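Local atomic coordinates of exoglucanase A (Cellulomonas fimi, PDB entry 7CBD), a protein that hydrolyses the beta-1,4-glucosidic linkages of cellulose with inversion of anomeric configuration, releasing cellobiose from the non-reducing chain ends, and is represented here by its catalytic domain. Residues S58-N63 against S122-P127; G108-T113 against A118-E123; E241-D246 against T308-S313; I256-S259 against E263-F266. All coordinates share one frame; numbering follows the deposited sequence.

Interaction 1: residues S58-N63 against S122-P127; sequences SAITGN and SEYIDP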
# COMPACT_ATOMS: atom_id res chain seq x y z
N SER A 58 -19.69 1.58 -5.43
CA SER A 58 -20.05 0.84 -6.64
C SER A 58 -19.14 -0.36 -6.88
O SER A 58 -19.54 -1.26 -7.62
CB SER A 58 -20.04 1.76 -7.85
OG SER A 58 -18.73 2.13 -8.21
N ALA A 59 -17.95 -0.39 -6.28
CA ALA A 59 -17.08 -1.55 -6.44
C ALA A 59 -17.63 -2.79 -5.77
O ALA A 59 -17.19 -3.90 -6.09
CB ALA A 59 -15.69 -1.23 -5.90
N ILE A 60 -18.57 -2.64 -4.83
CA ILE A 60 -19.09 -3.81 -4.12
C ILE A 60 -19.87 -4.71 -5.08
O ILE A 60 -19.64 -5.92 -5.14
CB ILE A 60 -19.91 -3.40 -2.89
CG1 ILE A 60 -19.04 -2.60 -1.92
CG2 ILE A 60 -20.49 -4.64 -2.20
CD1 ILE A 60 -19.83 -1.83 -0.86
N THR A 61 -20.78 -4.13 -5.85
CA THR A 61 -21.53 -4.90 -6.84
C THR A 61 -20.82 -5.00 -8.19
O THR A 61 -21.01 -5.99 -8.90
CB THR A 61 -22.93 -4.30 -7.02
OG1 THR A 61 -22.80 -2.91 -7.32
CG2 THR A 61 -23.71 -4.44 -5.74
N GLY A 62 -19.99 -4.01 -8.54
CA GLY A 62 -19.23 -4.04 -9.77
C GLY A 62 -19.40 -2.75 -10.57
O GLY A 62 -20.45 -2.11 -10.54
N ASN A 63 -18.35 -2.38 -11.30
CA ASN A 63 -18.35 -1.14 -12.08
C ASN A 63 -17.39 -1.31 -13.26
O ASN A 63 -17.02 -2.44 -13.61
CB ASN A 63 -18.03 0.06 -11.17
CG ASN A 63 -16.68 -0.06 -10.47
OD1 ASN A 63 -15.75 -0.67 -11.00
ND2 ASN A 63 -16.56 0.53 -9.28
N SER A 122 -23.90 2.02 6.41
CA SER A 122 -25.02 1.23 5.91
C SER A 122 -24.85 0.77 4.47
O SER A 122 -25.34 -0.31 4.12
CB SER A 122 -26.33 2.02 6.05
OG SER A 122 -26.40 3.06 5.09
N GLU A 123 -24.17 1.56 3.63
CA GLU A 123 -24.04 1.25 2.22
C GLU A 123 -22.65 0.80 1.81
O GLU A 123 -22.46 0.36 0.67
CB GLU A 123 -24.44 2.47 1.36
CG GLU A 123 -25.90 2.87 1.49
CD GLU A 123 -26.21 4.22 0.85
OE1 GLU A 123 -25.63 4.53 -0.22
OE2 GLU A 123 -27.02 4.98 1.43
N TYR A 124 -21.67 0.91 2.71
CA TYR A 124 -20.31 0.46 2.40
C TYR A 124 -19.89 -0.68 3.32
O TYR A 124 -19.75 -1.82 2.86
CB TYR A 124 -19.34 1.65 2.41
CG TYR A 124 -17.93 1.25 2.05
CD1 TYR A 124 -17.57 1.00 0.73
CD2 TYR A 124 -16.97 1.08 3.04
CE1 TYR A 124 -16.27 0.59 0.40
CE2 TYR A 124 -15.68 0.67 2.73
CZ TYR A 124 -15.34 0.43 1.41
OH TYR A 124 -14.05 0.02 1.11
N ILE A 125 -19.72 -0.42 4.62
CA ILE A 125 -19.27 -1.48 5.52
C ILE A 125 -20.31 -2.60 5.62
O ILE A 125 -19.97 -3.79 5.53
CB ILE A 125 -18.89 -0.93 6.91
CG1 ILE A 125 -17.69 0.02 6.82
CG2 ILE A 125 -18.60 -2.07 7.87
CD1 ILE A 125 -16.42 -0.60 6.27
N ASP A 126 -21.58 -2.25 5.83
CA ASP A 126 -22.57 -3.31 6.04
C ASP A 126 -22.64 -4.30 4.88
O ASP A 126 -22.61 -5.51 5.14
CB ASP A 126 -23.95 -2.74 6.39
CG ASP A 126 -24.05 -2.23 7.82
OD1 ASP A 126 -23.08 -2.37 8.59
OD2 ASP A 126 -25.12 -1.67 8.16
N PRO A 127 -22.74 -3.87 3.62
CA PRO A 127 -22.79 -4.88 2.54
C PRO A 127 -21.51 -5.66 2.38
O PRO A 127 -21.55 -6.84 2.02
CB PRO A 127 -23.12 -4.05 1.28
CG PRO A 127 -23.67 -2.76 1.79
CD PRO A 127 -23.02 -2.51 3.12

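Interaction 2: residues G108-T113 against A118-E123; sequences GELPAT and ARYKSE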
# COMPACT_ATOMS: atom_id res chain seq x y z
N GLY A 108 -12.48 11.68 -1.67
CA GLY A 108 -13.41 10.65 -1.23
C GLY A 108 -14.84 10.96 -1.65
O GLY A 108 -15.29 12.10 -1.58
N GLU A 109 -15.56 9.92 -2.07
CA GLU A 109 -16.94 10.10 -2.51
C GLU A 109 -17.89 10.44 -1.37
O GLU A 109 -18.96 11.01 -1.63
CB GLU A 109 -17.44 8.86 -3.26
CG GLU A 109 -17.63 7.65 -2.37
CD GLU A 109 -18.09 6.42 -3.12
OE1 GLU A 109 -18.23 6.48 -4.36
OE2 GLU A 109 -18.30 5.38 -2.46
N LEU A 110 -17.56 10.11 -0.13
CA LEU A 110 -18.45 10.41 0.99
C LEU A 110 -17.96 11.66 1.70
O LEU A 110 -16.78 11.71 2.10
CB LEU A 110 -18.48 9.24 1.97
CG LEU A 110 -19.03 7.92 1.42
CD1 LEU A 110 -19.00 6.84 2.49
CD2 LEU A 110 -20.44 8.12 0.85
N PRO A 111 -18.80 12.67 1.89
CA PRO A 111 -18.36 13.87 2.59
C PRO A 111 -18.15 13.60 4.07
O PRO A 111 -18.72 12.67 4.65
CB PRO A 111 -19.51 14.86 2.40
CG PRO A 111 -20.40 14.29 1.40
CD PRO A 111 -20.17 12.80 1.36
N ALA A 112 -17.34 14.47 4.68
CA ALA A 112 -17.08 14.44 6.12
C ALA A 112 -18.25 15.10 6.85
O ALA A 112 -18.18 16.23 7.33
CB ALA A 112 -15.77 15.15 6.44
N THR A 113 -19.38 14.37 6.88
CA THR A 113 -20.60 14.80 7.55
C THR A 113 -21.25 13.56 8.14
O THR A 113 -20.94 12.43 7.77
CB THR A 113 -21.62 15.40 6.57
OG1 THR A 113 -21.99 14.41 5.61
CG2 THR A 113 -21.06 16.63 5.87
N ALA A 118 -23.21 7.92 7.93
CA ALA A 118 -24.31 6.97 7.90
C ALA A 118 -24.26 6.12 6.63
O ALA A 118 -24.54 4.92 6.66
CB ALA A 118 -25.65 7.69 8.04
N ARG A 119 -23.87 6.72 5.50
CA ARG A 119 -23.73 5.97 4.26
C ARG A 119 -22.53 5.02 4.32
O ARG A 119 -22.60 3.90 3.81
CB ARG A 119 -23.58 6.94 3.10
CG ARG A 119 -23.79 6.33 1.73
CD ARG A 119 -24.22 7.40 0.74
NE ARG A 119 -24.33 8.70 1.41
CZ ARG A 119 -24.34 9.88 0.79
NH1 ARG A 119 -24.25 9.96 -0.53
NH2 ARG A 119 -24.44 10.99 1.51
N TYR A 120 -21.43 5.47 4.92
CA TYR A 120 -20.28 4.58 5.10
C TYR A 120 -20.68 3.32 5.86
O TYR A 120 -20.32 2.20 5.47
CB TYR A 120 -19.19 5.32 5.87
CG TYR A 120 -17.93 4.52 6.10
CD1 TYR A 120 -17.02 4.31 5.06
CD2 TYR A 120 -17.61 4.01 7.36
CE1 TYR A 120 -15.84 3.61 5.26
CE2 TYR A 120 -16.43 3.29 7.57
CZ TYR A 120 -15.56 3.10 6.52
OH TYR A 120 -14.39 2.41 6.72
N LYS A 121 -21.46 3.48 6.93
CA LYS A 121 -21.86 2.33 7.72
C LYS A 121 -22.83 1.44 6.96
O LYS A 121 -22.62 0.23 6.85
CB LYS A 121 -22.49 2.80 9.04
CG LYS A 121 -21.55 3.51 9.98
CD LYS A 121 -22.28 3.98 11.22
CE LYS A 121 -21.35 4.65 12.22
NZ LYS A 121 -22.13 5.21 13.36
N SER A 122 -23.90 2.02 6.41
CA SER A 122 -25.02 1.23 5.91
C SER A 122 -24.85 0.77 4.47
O SER A 122 -25.34 -0.31 4.12
CB SER A 122 -26.33 2.02 6.05
OG SER A 122 -26.40 3.06 5.09
N GLU A 123 -24.17 1.56 3.63
CA GLU A 123 -24.04 1.25 2.22
C GLU A 123 -22.65 0.80 1.81
O GLU A 123 -22.46 0.36 0.67
CB GLU A 123 -24.44 2.47 1.36
CG GLU A 123 -25.90 2.87 1.49
CD GLU A 123 -26.21 4.22 0.85
OE1 GLU A 123 -25.63 4.53 -0.22
OE2 GLU A 123 -27.02 4.98 1.43

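Interaction 3: residues E241-D246 against T308-S313; sequences EPLLSD and TSITAS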
# COMPACT_ATOMS: atom_id res chain seq x y z
N GLU A 241 17.31 0.31 2.57
CA GLU A 241 18.33 1.11 1.91
C GLU A 241 19.66 0.39 2.09
O GLU A 241 20.28 0.50 3.16
CB GLU A 241 18.39 2.52 2.50
CG GLU A 241 17.30 3.46 1.99
CD GLU A 241 17.50 3.87 0.54
OE1 GLU A 241 18.51 3.47 -0.09
OE2 GLU A 241 16.64 4.61 0.01
N PRO A 242 20.13 -0.37 1.09
CA PRO A 242 21.29 -1.25 1.33
C PRO A 242 22.59 -0.52 1.58
O PRO A 242 23.44 -1.03 2.32
CB PRO A 242 21.36 -2.07 0.03
CG PRO A 242 20.71 -1.19 -1.00
CD PRO A 242 19.59 -0.50 -0.27
N LEU A 243 22.77 0.65 0.98
CA LEU A 243 24.00 1.41 1.15
C LEU A 243 23.91 2.36 2.34
O LEU A 243 24.91 2.60 3.01
CB LEU A 243 24.34 2.16 -0.14
CG LEU A 243 24.42 1.30 -1.40
CD1 LEU A 243 24.75 2.16 -2.62
CD2 LEU A 243 25.45 0.18 -1.25
N LEU A 244 22.71 2.85 2.63
CA LEU A 244 22.48 3.74 3.77
C LEU A 244 21.86 2.95 4.92
O LEU A 244 20.74 3.21 5.36
CB LEU A 244 21.60 4.91 3.35
CG LEU A 244 22.14 5.79 2.21
CD1 LEU A 244 21.12 6.84 1.81
CD2 LEU A 244 23.46 6.43 2.62
N SER A 245 22.61 1.96 5.40
CA SER A 245 22.11 1.00 6.38
C SER A 245 22.24 1.48 7.81
O SER A 245 21.77 0.79 8.73
CB SER A 245 22.83 -0.34 6.22
OG SER A 245 24.21 -0.18 6.50
N ASP A 246 22.86 2.63 8.04
CA ASP A 246 23.10 3.14 9.39
C ASP A 246 22.61 4.59 9.42
O ASP A 246 23.35 5.50 9.05
CB ASP A 246 24.58 3.04 9.73
CG ASP A 246 24.92 3.63 11.09
OD1 ASP A 246 26.13 3.64 11.42
OD2 ASP A 246 24.01 4.07 11.83
N THR A 308 24.89 0.78 -6.83
CA THR A 308 25.33 -0.57 -6.52
C THR A 308 26.47 -0.63 -5.51
O THR A 308 26.77 -1.71 -5.00
CB THR A 308 25.74 -1.30 -7.80
OG1 THR A 308 26.58 -0.45 -8.59
CG2 THR A 308 24.51 -1.69 -8.62
N SER A 309 27.12 0.50 -5.23
CA SER A 309 28.16 0.55 -4.22
C SER A 309 28.23 1.96 -3.68
O SER A 309 27.69 2.90 -4.28
CB SER A 309 29.52 0.12 -4.79
OG SER A 309 29.93 1.00 -5.82
N ILE A 310 28.86 2.11 -2.52
CA ILE A 310 28.91 3.40 -1.85
C ILE A 310 29.79 4.36 -2.65
O ILE A 310 30.95 4.06 -2.95
CB ILE A 310 29.39 3.25 -0.40
CG1 ILE A 310 28.29 2.64 0.47
CG2 ILE A 310 29.80 4.61 0.17
CD1 ILE A 310 28.72 2.36 1.90
N THR A 311 29.23 5.51 -3.01
CA THR A 311 29.99 6.60 -3.58
C THR A 311 30.47 7.48 -2.43
O THR A 311 29.66 7.96 -1.64
CB THR A 311 29.11 7.41 -4.53
OG1 THR A 311 28.75 6.61 -5.66
CG2 THR A 311 29.84 8.66 -5.00
N ALA A 312 31.78 7.66 -2.33
CA ALA A 312 32.34 8.41 -1.23
C ALA A 312 32.06 9.90 -1.39
O ALA A 312 32.09 10.43 -2.51
CB ALA A 312 33.85 8.19 -1.16
N SER A 313 31.77 10.56 -0.28
CA SER A 313 31.60 12.01 -0.28
C SER A 313 31.79 12.55 1.13
O SER A 313 31.46 11.87 2.11
CB SER A 313 30.23 12.43 -0.80
OG SER A 313 30.09 13.84 -0.74

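Interaction 4: residues I256-S259 against E263-F266; sequences IRSS and EWNF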
# COMPACT_ATOMS: atom_id res chain seq x y z
N ILE A 256 24.08 12.08 8.61
CA ILE A 256 23.49 11.94 7.28
C ILE A 256 21.98 12.07 7.32
O ILE A 256 21.37 12.45 6.31
CB ILE A 256 23.94 10.65 6.54
CG1 ILE A 256 23.37 9.39 7.21
CG2 ILE A 256 25.46 10.62 6.42
CD1 ILE A 256 23.45 8.14 6.33
N ARG A 257 21.34 11.79 8.46
CA ARG A 257 19.90 11.97 8.55
C ARG A 257 19.48 13.44 8.43
O ARG A 257 18.32 13.71 8.10
CB ARG A 257 19.34 11.37 9.85
CG ARG A 257 19.81 12.08 11.10
CD ARG A 257 19.20 11.47 12.37
NE ARG A 257 19.71 12.09 13.59
CZ ARG A 257 18.98 12.82 14.43
NH1 ARG A 257 17.70 13.03 14.19
NH2 ARG A 257 19.54 13.35 15.52
N SER A 258 20.41 14.37 8.65
CA SER A 258 20.10 15.79 8.48
C SER A 258 20.09 16.22 7.02
O SER A 258 19.84 17.40 6.74
CB SER A 258 21.07 16.65 9.27
OG SER A 258 22.35 16.67 8.67
N SER A 259 20.37 15.31 6.09
CA SER A 259 20.28 15.60 4.67
C SER A 259 18.88 16.11 4.31
O SER A 259 17.89 15.81 4.98
CB SER A 259 20.58 14.34 3.86
OG SER A 259 19.67 13.29 4.19
N GLU A 263 15.52 14.84 6.40
CA GLU A 263 14.89 15.81 7.32
C GLU A 263 14.94 15.33 8.77
O GLU A 263 13.98 15.49 9.52
CB GLU A 263 13.45 16.12 6.90
CG GLU A 263 13.31 16.73 5.51
CD GLU A 263 11.85 16.93 5.07
OE1 GLU A 263 10.95 16.27 5.63
OE2 GLU A 263 11.63 17.74 4.15
N TRP A 264 16.06 14.73 9.16
CA TRP A 264 16.36 14.26 10.53
C TRP A 264 15.67 12.94 10.91
O TRP A 264 15.83 12.49 12.05
CB TRP A 264 16.15 15.32 11.62
CG TRP A 264 16.97 16.58 11.42
CD1 TRP A 264 16.60 17.70 10.74
CD2 TRP A 264 18.29 16.83 11.92
NE1 TRP A 264 17.61 18.64 10.78
CE2 TRP A 264 18.66 18.13 11.50
CE3 TRP A 264 19.20 16.09 12.68
CZ2 TRP A 264 19.89 18.69 11.82
CZ3 TRP A 264 20.43 16.65 13.00
CH2 TRP A 264 20.76 17.94 12.56
N ASN A 265 14.91 12.33 10.01
CA ASN A 265 14.25 11.06 10.27
C ASN A 265 15.29 9.94 10.40
O ASN A 265 16.22 9.85 9.59
CB ASN A 265 13.37 10.77 9.05
CG ASN A 265 12.29 9.74 9.28
OD1 ASN A 265 12.38 8.89 10.17
ND2 ASN A 265 11.25 9.81 8.46
N PHE A 266 15.14 9.08 11.42
CA PHE A 266 16.01 7.91 11.57
C PHE A 266 15.54 6.70 10.76
O PHE A 266 16.29 5.72 10.66
CB PHE A 266 16.09 7.46 13.03
CG PHE A 266 17.02 8.26 13.88
CD1 PHE A 266 18.39 8.03 13.86
CD2 PHE A 266 16.53 9.24 14.73
CE1 PHE A 266 19.25 8.77 14.66
CE2 PHE A 266 17.38 9.97 15.53
CZ PHE A 266 18.74 9.73 15.50

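Interaction 1: residues S58-N63 against S122-P127
The short, weakly bonded helical turn at 58-61 meets the side of the long helix 114-132, with the CA atoms of I60 and P127, 7.7 Å apart, as the nearest pair. I60 carries the whole contact from its own side. Its CB points at the helix, and chi1 of -60° sets CG1 anti to the carbonyl carbon, while the extended chi2 of 164° drives CD1 forward to the helix backbone. There the methyl rests on two successive carbonyl oxygens, 3.7 Å from both E123 O and Y124 O, where the helix makes a wider, pi-type turn. The same CD1 lies 4.0 Å from Y124 CD1, meeting the ring obliquely. The other branch of I60 reaches further along the helix, CG2 coming within 4.4 Å of P127 CB. The phenol end of Y124 is tied elsewhere, its OH bonding to M54 O and Y94 N, which fixes the ring between helix and sheet. Within 58-63, N63 ND2 closes the turn with a nearly straight bond to S58 OG (2.9 Å, 174°). The contact joins two of the outer helical elements that surround the distorted alpha/beta barrel of a family 6 glycoside hydrolase.

Interaction 2: residues G108-T113 against A118-E123
L110 spreads its two methyl groups over neighbouring residues of helix 114-132, CD1 on Y120 and CD2 on R119. With CG anti to the carbonyl carbon (chi1 -63°), the forked end faces the helix. CD1 sits against the root of Y120, 3.7 Å from both its CA and its CB, and approaches the ring at its edge, near the ring plane. CD2 sits in the bend of R119, 3.8 Å from CD, and over one face of the guanidinium. R119 starts out anti to its own N, then folds sharply at chi3 (-1°), which turns the charged group back over the leucine instead of letting it extend straight outward; this holds for one of two modelled conformers, so the guanidinium part of the contact is doubtful. The contact is apolar, with no hydrogen bond across it. Y120 leads its hydroxyl away to E147 OE2, so its ring spans from the leucine towards the interior. T113 stands at the N-cap, its OG1 accepting from G116 N. A loop thus folds back on the helix it leads into, in the beta-to-alpha loop of the crossover that runs from strand 87-93 through helix 114-132 to strand 141-146 of the distorted barrel.

Interaction 3: residues E241-D246 against T308-S313
L243 packs against the backbone of S309 and the side chain of I310, joining two surface loops of the distorted family 6 barrel, one following strand 228-231 and the other strand 291-295. Neither segment forms regular helix or strand here, and the CA atoms of L243 and I310 come within 6.1 Å. L243 supplies the contact from its loop. Its CB points at the other segment, and chi1 of -54° with an extended chi2 of 179° carries both methyls over the peptide that follows S309. CD1 makes the nearer approach, 3.5 Å from S309 O and 3.6 Å from S309 C, while CD2 lies 4.0 Å from S309 CA. The methyls bear on main chain; the serine's own CB is directed away from the leucine. I310 answers from beside the leucine. Its CG1 is anti to the carbonyl carbon (chi1 -74°) and its chi2 is also extended, which brings this longer branch back across the base of L243. I310 also touches Y319 of helix 316-323, and T311 N bonds to N323 OD1, tying the second loop to that helix. On the other loop, E241 OE1 and OE2 accept from V325 N and D326 N, just beyond the same helix. No hydrogen bond crosses between the segments; I310 CG1 rests 4.0 Å from L243 CB, and I310 CD1 lies at the same distance from L243 O.

Interaction 4: residues I256-S259 against E263-F266
R257 lies with its guanidinium between two aromatic rings that are turned quite differently. The F266 ring lies almost parallel to it, the planes 16° apart, with CZ over the centre of one face and only 3.2 Å from R257 NE. On the opposite face W264 stands nearly upright at 78° and presents its edge, CE3 lying 3.7 Å from R257 CZ. In the arginine CG lies between the backbone N and the carbonyl carbon, and the chain then runs extended to NE, passing CD over the F266 ring in a CH-pi contact, 3.6 Å from the centroid. Its rotation is fixed by NH1, which donates in the guanidinium plane to a lone pair of W264 O at 2.9 Å. The flat face of W264 serves a different neighbour: S258 CB sits 3.4 Å from the centroid of the six-membered ring, almost on the ring normal. The backbones are joined as well, W264 N donating to R257 O from above the carbonyl plane (2.7 Å), and E263 N to S259 O in a nearly straight bond of 168°. N265 O, buried here, has no polar partner. A guanidinium held between ring face and ring edge, CH-pi contacts and backbone bonds together close a compact surface loop between strand 254-255 and helix 270-283.

Overall arrangement
All four contacts belong to the family 6 catalytic domain and lie away from its predicted catalytic residues, towards the periphery. Interactions 1 and 2 share helix 114-132, including S122 and E123, with centres about 11 Å apart; the helix's own bonds from I125 N to Y120 O and D126 N to K121 O probably connect them. Interactions 3 and 4 form a second group, centres about 15 Å apart, where I256 CD1 packs on L244 and D246; interaction 4 is nested within the chain loop that interaction 3 closes. The groups follow one another in sequence, with centres about 39 to 47 Å apart, so they lie in separate outer regions of one domain built round the central, mainly parallel sheet.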